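Local coordinates for protein restriction endonuclease (Mycobacterium sp., PDB 4F0Q) that cleaves DNA as a tetrameric endonuclease that depends on cytosine methylation, probably pairing a modified-base recognition domain with a PD-(D/E)XK nuclease domain, at residues S280-T285 with T417-V422; E301-R306 with D431-S436. All coordinates share one frame; numbering follows the deposited sequence.

Contact 1. Residues S280-T285 with T417-V422; sequences SAEAAT and TVRRMV
The guanidinium of Arg419, from helix 411-425, is met by three residues of helix 281-292. Ala281 lies over one of its faces, with CB 3.5 Å from Arg419 NH1; a methyl suits this place because it can rest on the face with nothing polar to satisfy. At the edge, close to the plane, sits Thr285 OG1, while the Glu282 CG methylene comes up obliquely, 3.6 Å from Arg419 NE. The carboxylate of Glu282 is turned 44° from the guanidinium, and its OE2 stays 4.3 Å from Arg419 NE, too far for a salt bridge, so the opposite charges probably attract only at longer range.

The arginine reaches this position through a bend. CG stands anti to its own carbonyl carbon, and a turn at chi3 (43°) swings the head toward the start of helix 281-292. The aliphatic part of the chain runs obliquely across Thr285, whose OG1 is 3.3 Å from Arg419 CD. Thr285 OG1 donates back to Ala281 O at 2.9 Å, arriving above the carbonyl plane; the same oxygen also takes the backbone N-H of Thr285. Thr285 thus satisfies its polar branch within its own helix and leaves CG2 to pack on Arg419 CG (3.8 Å) and, more loosely, on Val418. Ser280 fits the N-cap because its short side chain can fold back, and its OG accepts from Ala283 N.

Helix 281-292 and helix 411-425 cross almost perpendicularly here, at 92° with axes 10.4 Å apart, near the surface. Glu282 also leans on Ala415 and Ala416, one turn before Arg419 in helix 411-425, and Arg419 NH2 makes a weak hydrogen bond to Thr98 O. Deeper in, Val418 packs against Val307 of helix 297-314 and Leu430 of helix 430-440.

Contact 2. Residues E301-R306 with D431-S436; sequences ELLASR and DALLAS
Arg306 spans the gap between helix 297-314 and helix 430-440 with a fully stretched side chain. CG is anti to the carbonyl carbon, and from there the chain stays extended to NE, so the guanidinium is delivered to the second helix. Ser436, with OG anti to its backbone N (chi1 176°), holds its hydroxyl out to meet it. Arg306 NH1 donates to Ser436 OG at 2.9 Å, with the oxygen near the guanidinium plane; the bond is bent, at 143°. A second, weak bond runs from Arg306 NH2 to the same Ser436 OG at 3.2 Å, so one small hydroxyl takes both terminal nitrogens. NH2 also forms a salt bridge to Glu440, one turn further along, which helps to fix the rotation of the head.

Beside this polar pair lies a leucine contact. Leu303 and Leu433 share one conformation, CG anti to the backbone N, and their side chains cross at about a right angle, Leu303 CD1 lying 3.7 Å from Leu433 CD2. The other branch of Leu433 meets the arginine tip to tip, CD1 being 3.7 Å from Arg306 NH1 at the guanidinium edge. Leucine suits this place because its forked end can serve both neighbours. Within the first helix, Ser305 OG turns back onto Leu302 O at a very short 2.3 Å, lying in the carbonyl plane on a lone pair.

Leu254 of the second subunit packs on Arg306 and Leu433, so the pair also borders a subunit interface. The N-to-C directions of the two helix segments are 119° apart, their axes 10.2 Å at closest. Helix 297-314 belongs to the PD-(D/E)XK-family nuclease region, and the Leu302 side chain lies about 12 Å from the bound magnesium, so the pair packs near the metal site without entering it.

Overall arrangement
The two contacts lie with centres 13 Å apart on the same side of the chain's centre, in the C-terminal nuclease part. Along the sequence their segments alternate: helices 281-292 and 297-314 come in succession, then the five-stranded mixed sheet with its intervening helices, then helices 411-425 and 430-440. Each contact therefore pairs one early helix with one late helix, bringing the early and late helices of this region together in one cluster. They touch directly, Val422 CG2 lying 3.7 Å from Leu433 CD2 and Val418 CG2 4.2 Å from Leu303 CD1. Contact 2 is the more buried, whereas contact 1 lies nearer the surface.

Contact 1. Residues S280-T285 with T417-V422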
ATOM      1  N   SER A 280      21.714 -19.594 -19.070  1.00 35.40           N
ATOM      2  CA  SER A 280      21.158 -20.093 -17.818  1.00 29.78           C
ATOM      3  C   SER A 280      19.927 -20.963 -18.045  1.00 26.01           C
ATOM      4  O   SER A 280      19.368 -20.991 -19.141  1.00 36.52           O
ATOM      5  CB  SER A 280      20.798 -18.926 -16.898  1.00 35.38           C
ATOM      6  OG  SER A 280      19.868 -18.057 -17.521  1.00 34.66           O
ATOM      7  N   ALA A 281      19.512 -21.674 -17.002  1.00 25.72           N
ATOM      8  CA  ALA A 281      18.313 -22.499 -17.065  1.00 28.55           C
ATOM      9  C   ALA A 281      17.074 -21.613 -17.059  1.00 28.19           C
ATOM     10  O   ALA A 281      16.054 -21.940 -17.671  1.00 32.30           O
ATOM     11  CB  ALA A 281      18.276 -23.473 -15.898  1.00 27.12           C
ATOM     12  N   GLU A 282      17.176 -20.484 -16.366  1.00 28.64           N
ATOM     13  CA  GLU A 282      16.079 -19.530 -16.279  1.00 26.26           C
ATOM     14  C   GLU A 282      15.841 -18.852 -17.625  1.00 27.86           C
ATOM     15  O   GLU A 282      14.729 -18.420 -17.923  1.00 29.99           O
ATOM     16  CB  GLU A 282      16.361 -18.490 -15.194  1.00 28.05           C
ATOM     17  CG  GLU A 282      16.616 -19.100 -13.824  1.00 31.34           C
ATOM     18  CD  GLU A 282      16.829 -18.062 -12.741  1.00 32.02           C
ATOM     19  OE1 GLU A 282      16.962 -16.865 -13.077  1.00 37.17           O
ATOM     20  OE2 GLU A 282      16.864 -18.444 -11.553  1.00 26.46           O
ATOM     21  N   ALA A 283      16.892 -18.766 -18.435  1.00 27.55           N
ATOM     22  CA  ALA A 283      16.780 -18.219 -19.782  1.00 25.44           C
ATOM     23  C   ALA A 283      15.944 -19.141 -20.662  1.00 24.68           C
ATOM     24  O   ALA A 283      15.025 -18.696 -21.355  1.00 27.19           O
ATOM     25  CB  ALA A 283      18.155 -18.013 -20.388  1.00 30.19           C
ATOM     26  N   ALA A 284      16.273 -20.429 -20.629  1.00 25.38           N
ATOM     27  CA  ALA A 284      15.528 -21.437 -21.372  1.00 27.80           C
ATOM     28  C   ALA A 284      14.087 -21.496 -20.883  1.00 25.26           C
ATOM     29  O   ALA A 284      13.153 -21.630 -21.678  1.00 31.61           O
ATOM     30  CB  ALA A 284      16.193 -22.796 -21.231  1.00 30.28           C
ATOM     31  N   THR A 285      13.917 -21.393 -19.567  1.00 25.29           N
ATOM     32  CA  THR A 285      12.590 -21.364 -18.961  1.00 22.61           C
ATOM     33  C   THR A 285      11.778 -20.195 -19.503  1.00 23.18           C
ATOM     34  O   THR A 285      10.619 -20.356 -19.885  1.00 23.23           O
ATOM     35  CB  THR A 285      12.674 -21.253 -17.427  1.00 24.71           C
ATOM     36  OG1 THR A 285      13.312 -22.421 -16.897  1.00 28.68           O
ATOM     37  CG2 THR A 285      11.285 -21.126 -16.824  1.00 21.06           C
ATOM     38  N   THR A 417      10.870 -17.253 -10.434  1.00 13.74           N
ATOM     39  CA  THR A 417       9.674 -17.533  -9.649  1.00 15.65           C
ATOM     40  C   THR A 417       8.951 -18.767 -10.170  1.00 15.18           C
ATOM     41  O   THR A 417       8.582 -19.648  -9.399  1.00 19.19           O
ATOM     42  CB  THR A 417       8.698 -16.342  -9.659  1.00 17.54           C
ATOM     43  OG1 THR A 417       9.382 -15.155  -9.236  1.00 16.10           O
ATOM     44  CG2 THR A 417       7.522 -16.607  -8.732  1.00 14.78           C
ATOM     45  N   VAL A 418       8.757 -18.824 -11.485  1.00 16.40           N
ATOM     46  CA  VAL A 418       8.091 -19.956 -12.120  1.00 16.26           C
ATOM     47  C   VAL A 418       8.853 -21.258 -11.878  1.00 16.94           C
ATOM     48  O   VAL A 418       8.254 -22.286 -11.560  1.00 18.50           O
ATOM     49  CB  VAL A 418       7.899 -19.721 -13.638  1.00 17.91           C
ATOM     50  CG1 VAL A 418       7.648 -21.030 -14.364  1.00 17.94           C
ATOM     51  CG2 VAL A 418       6.757 -18.746 -13.882  1.00 14.31           C
ATOM     52  N   ARG A 419      10.174 -21.203 -12.012  1.00 20.46           N
ATOM     53  CA  ARG A 419      11.013 -22.368 -11.745  1.00 19.55           C
ATOM     54  C   ARG A 419      10.880 -22.838 -10.299  1.00 17.82           C
ATOM     55  O   ARG A 419      10.774 -24.040 -10.036  1.00 18.64           O
ATOM     56  CB  ARG A 419      12.476 -22.070 -12.080  1.00 22.09           C
ATOM     57  CG  ARG A 419      12.816 -22.228 -13.552  1.00 26.94           C
ATOM     58  CD  ARG A 419      14.226 -21.752 -13.849  1.00 25.87           C
ATOM     59  NE  ARG A 419      15.180 -22.202 -12.841  1.00 33.32           N
ATOM     60  CZ  ARG A 419      15.798 -23.378 -12.866  1.00 32.36           C
ATOM     61  NH1 ARG A 419      15.562 -24.232 -13.852  1.00 36.90           N
ATOM     62  NH2 ARG A 419      16.650 -23.700 -11.903  1.00 37.76           N
ATOM     63  N   ARG A 420      10.877 -21.890  -9.366  1.00 17.59           N
ATOM     64  CA  ARG A 420      10.699 -22.216  -7.952  1.00 18.84           C
ATOM     65  C   ARG A 420       9.346 -22.884  -7.701  1.00 15.21           C
ATOM     66  O   ARG A 420       9.269 -23.916  -7.032  1.00 18.61           O
ATOM     67  CB  ARG A 420      10.832 -20.960  -7.089  1.00 20.80           C
ATOM     68  CG  ARG A 420      10.931 -21.240  -5.596  1.00 27.32           C
ATOM     69  CD  ARG A 420      10.823 -19.962  -4.771  1.00 25.72           C
ATOM     70  NE  ARG A 420      11.699 -18.905  -5.269  1.00 29.06           N
ATOM     71  CZ  ARG A 420      11.268 -17.794  -5.858  1.00 32.70           C
ATOM     72  NH1 ARG A 420       9.969 -17.587  -6.017  1.00 27.46           N
ATOM     73  NH2 ARG A 420      12.136 -16.885  -6.283  1.00 33.77           N
ATOM     74  N   MET A 421       8.289 -22.286  -8.244  1.00 14.21           N
ATOM     75  CA  MET A 421       6.930 -22.806  -8.107  1.00 17.33           C
ATOM     76  C   MET A 421       6.820 -24.230  -8.635  1.00 16.06           C
ATOM     77  O   MET A 421       6.283 -25.118  -7.970  1.00 16.56           O
ATOM     78  CB  MET A 421       5.943 -21.915  -8.868  1.00 14.68           C
ATOM     79  CG  MET A 421       5.762 -20.523  -8.285  1.00 17.95           C
ATOM     80  SD  MET A 421       4.969 -19.386  -9.443  1.00 18.09           S
ATOM     81  CE  MET A 421       3.446 -20.256  -9.801  1.00 13.46           C
ATOM     82  N   VAL A 422       7.335 -24.433  -9.841  1.00 15.78           N
ATOM     83  CA  VAL A 422       7.272 -25.726 -10.504  1.00 18.03           C
ATOM     84  C   VAL A 422       8.072 -26.788  -9.752  1.00 16.27           C
ATOM     85  O   VAL A 422       7.602 -27.911  -9.562  1.00 15.81           O
ATOM     86  CB  VAL A 422       7.755 -25.616 -11.966  1.00 16.40           C
ATOM     87  CG1 VAL A 422       8.055 -26.979 -12.539  1.00 19.11           C
ATOM     88  CG2 VAL A 422       6.712 -24.900 -12.807  1.00 14.45           C
TER

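Contact 2. Residues E301-R306 with D431-S436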
ATOM      1  N   GLU A 301      -2.216 -14.538 -18.155  1.00 17.48           N
ATOM      2  CA  GLU A 301      -2.764 -13.684 -17.106  1.00 20.12           C
ATOM      3  C   GLU A 301      -2.929 -14.459 -15.795  1.00 15.46           C
ATOM      4  O   GLU A 301      -2.596 -13.955 -14.719  1.00 15.35           O
ATOM      5  CB  GLU A 301      -4.096 -13.064 -17.542  1.00 20.34           C
ATOM      6  CG  GLU A 301      -3.969 -12.076 -18.692  1.00 21.55           C
ATOM      7  CD  GLU A 301      -5.308 -11.528 -19.146  1.00 23.66           C
ATOM      8  OE1 GLU A 301      -6.350 -12.060 -18.713  1.00 23.99           O
ATOM      9  OE2 GLU A 301      -5.317 -10.559 -19.938  1.00 21.46           O
ATOM     10  N   LEU A 302      -3.434 -15.686 -15.893  1.00 19.24           N
ATOM     11  CA  LEU A 302      -3.582 -16.547 -14.719  1.00 19.28           C
ATOM     12  C   LEU A 302      -2.220 -16.886 -14.113  1.00 17.34           C
ATOM     13  O   LEU A 302      -2.015 -16.782 -12.889  1.00 17.11           O
ATOM     14  CB  LEU A 302      -4.327 -17.832 -15.087  1.00 14.83           C
ATOM     15  CG  LEU A 302      -4.602 -18.805 -13.938  1.00 19.24           C
ATOM     16  CD1 LEU A 302      -5.435 -18.135 -12.856  1.00 20.03           C
ATOM     17  CD2 LEU A 302      -5.291 -20.061 -14.447  1.00 19.74           C
ATOM     18  N   LEU A 303      -1.293 -17.292 -14.978  1.00 17.27           N
ATOM     19  CA  LEU A 303       0.074 -17.573 -14.554  1.00 17.76           C
ATOM     20  C   LEU A 303       0.682 -16.362 -13.860  1.00 15.58           C
ATOM     21  O   LEU A 303       1.367 -16.496 -12.852  1.00 15.42           O
ATOM     22  CB  LEU A 303       0.947 -17.974 -15.744  1.00 17.82           C
ATOM     23  CG  LEU A 303       2.428 -18.163 -15.402  1.00 18.49           C
ATOM     24  CD1 LEU A 303       2.625 -19.362 -14.487  1.00 16.89           C
ATOM     25  CD2 LEU A 303       3.279 -18.290 -16.653  1.00 14.53           C
ATOM     26  N   ALA A 304       0.418 -15.178 -14.402  1.00 18.48           N
ATOM     27  CA  ALA A 304       0.941 -13.941 -13.836  1.00 13.85           C
ATOM     28  C   ALA A 304       0.312 -13.644 -12.483  1.00 13.78           C
ATOM     29  O   ALA A 304       0.960 -13.076 -11.608  1.00 15.61           O
ATOM     30  CB  ALA A 304       0.719 -12.783 -14.787  1.00 12.95           C
ATOM     31  N   SER A 305      -0.953 -14.017 -12.315  1.00 15.36           N
ATOM     32  CA  SER A 305      -1.617 -13.852 -11.025  1.00 14.93           C
ATOM     33  C   SER A 305      -0.967 -14.754  -9.978  1.00 17.45           C
ATOM     34  O   SER A 305      -0.667 -14.315  -8.859  1.00 16.10           O
ATOM     35  CB  SER A 305      -3.113 -14.150 -11.135  1.00 14.65           C
ATOM     36  OG  SER A 305      -3.344 -15.497 -11.506  1.00 24.87           O
ATOM     37  N   ARG A 306      -0.739 -16.013 -10.346  1.00 17.22           N
ATOM     38  CA  ARG A 306      -0.090 -16.951  -9.430  1.00 13.01           C
ATOM     39  C   ARG A 306       1.335 -16.520  -9.075  1.00 14.47           C
ATOM     40  O   ARG A 306       1.743 -16.574  -7.910  1.00 18.84           O
ATOM     41  CB  ARG A 306      -0.092 -18.366 -10.014  1.00 17.36           C
ATOM     42  CG  ARG A 306      -1.479 -18.975 -10.139  1.00 18.84           C
ATOM     43  CD  ARG A 306      -1.414 -20.415 -10.609  1.00 29.05           C
ATOM     44  NE  ARG A 306      -2.742 -21.018 -10.701  1.00 33.98           N
ATOM     45  CZ  ARG A 306      -2.969 -22.272 -11.077  1.00 33.00           C
ATOM     46  NH1 ARG A 306      -1.955 -23.065 -11.397  1.00 32.64           N
ATOM     47  NH2 ARG A 306      -4.210 -22.734 -11.133  1.00 33.18           N
ATOM     48  N   ASP A 431       5.181 -28.296 -17.525  1.00 17.31           N
ATOM     49  CA  ASP A 431       3.966 -28.581 -18.276  1.00 17.58           C
ATOM     50  C   ASP A 431       2.732 -28.672 -17.386  1.00 16.86           C
ATOM     51  O   ASP A 431       1.638 -28.313 -17.811  1.00 20.15           O
ATOM     52  CB  ASP A 431       4.115 -29.871 -19.081  1.00 18.26           C
ATOM     53  CG  ASP A 431       2.874 -30.196 -19.883  1.00 21.36           C
ATOM     54  OD1 ASP A 431       2.753 -29.696 -21.022  1.00 24.75           O
ATOM     55  OD2 ASP A 431       2.017 -30.947 -19.374  1.00 25.21           O
ATOM     56  N   ALA A 432       2.902 -29.158 -16.161  1.00 19.11           N
ATOM     57  CA  ALA A 432       1.781 -29.258 -15.232  1.00 18.12           C
ATOM     58  C   ALA A 432       1.215 -27.873 -14.934  1.00 19.31           C
ATOM     59  O   ALA A 432       0.003 -27.650 -15.015  1.00 22.27           O
ATOM     60  CB  ALA A 432       2.217 -29.947 -13.947  1.00 15.10           C
ATOM     61  N   LEU A 433       2.107 -26.940 -14.613  1.00 18.87           N
ATOM     62  CA  LEU A 433       1.716 -25.563 -14.340  1.00 16.07           C
ATOM     63  C   LEU A 433       1.122 -24.889 -15.573  1.00 21.86           C
ATOM     64  O   LEU A 433       0.066 -24.253 -15.491  1.00 22.13           O
ATOM     65  CB  LEU A 433       2.909 -24.754 -13.826  1.00 15.10           C
ATOM     66  CG  LEU A 433       2.645 -23.271 -13.557  1.00 13.23           C
ATOM     67  CD1 LEU A 433       1.547 -23.101 -12.521  1.00 17.87           C
ATOM     68  CD2 LEU A 433       3.918 -22.567 -13.112  1.00 14.30           C
ATOM     69  N   LEU A 434       1.795 -25.026 -16.714  1.00 23.45           N
ATOM     70  CA  LEU A 434       1.321 -24.378 -17.938  1.00 19.16           C
ATOM     71  C   LEU A 434      -0.070 -24.873 -18.342  1.00 18.51           C
ATOM     72  O   LEU A 434      -0.970 -24.074 -18.626  1.00 22.30           O
ATOM     73  CB  LEU A 434       2.314 -24.574 -19.088  1.00 19.00           C
ATOM     74  CG  LEU A 434       3.754 -24.093 -18.871  1.00 16.87           C
ATOM     75  CD1 LEU A 434       4.495 -23.991 -20.197  1.00 21.19           C
ATOM     76  CD2 LEU A 434       3.800 -22.768 -18.121  1.00 21.83           C
ATOM     77  N   ALA A 435      -0.242 -26.192 -18.351  1.00 19.07           N
ATOM     78  CA  ALA A 435      -1.523 -26.805 -18.680  1.00 21.48           C
ATOM     79  C   ALA A 435      -2.585 -26.437 -17.654  1.00 22.76           C
ATOM     80  O   ALA A 435      -3.762 -26.308 -17.991  1.00 32.83           O
ATOM     81  CB  ALA A 435      -1.383 -28.317 -18.781  1.00 24.88           C
ATOM     82  N   SER A 436      -2.167 -26.274 -16.402  1.00 21.50           N
ATOM     83  CA  SER A 436      -3.072 -25.785 -15.369  1.00 22.02           C
ATOM     84  C   SER A 436      -3.592 -24.399 -15.739  1.00 21.09           C
ATOM     85  O   SER A 436      -4.797 -24.139 -15.673  1.00 24.76           O
ATOM     86  CB  SER A 436      -2.371 -25.742 -14.011  1.00 21.97           C
ATOM     87  OG  SER A 436      -3.211 -25.175 -13.022  1.00 33.10           O
TER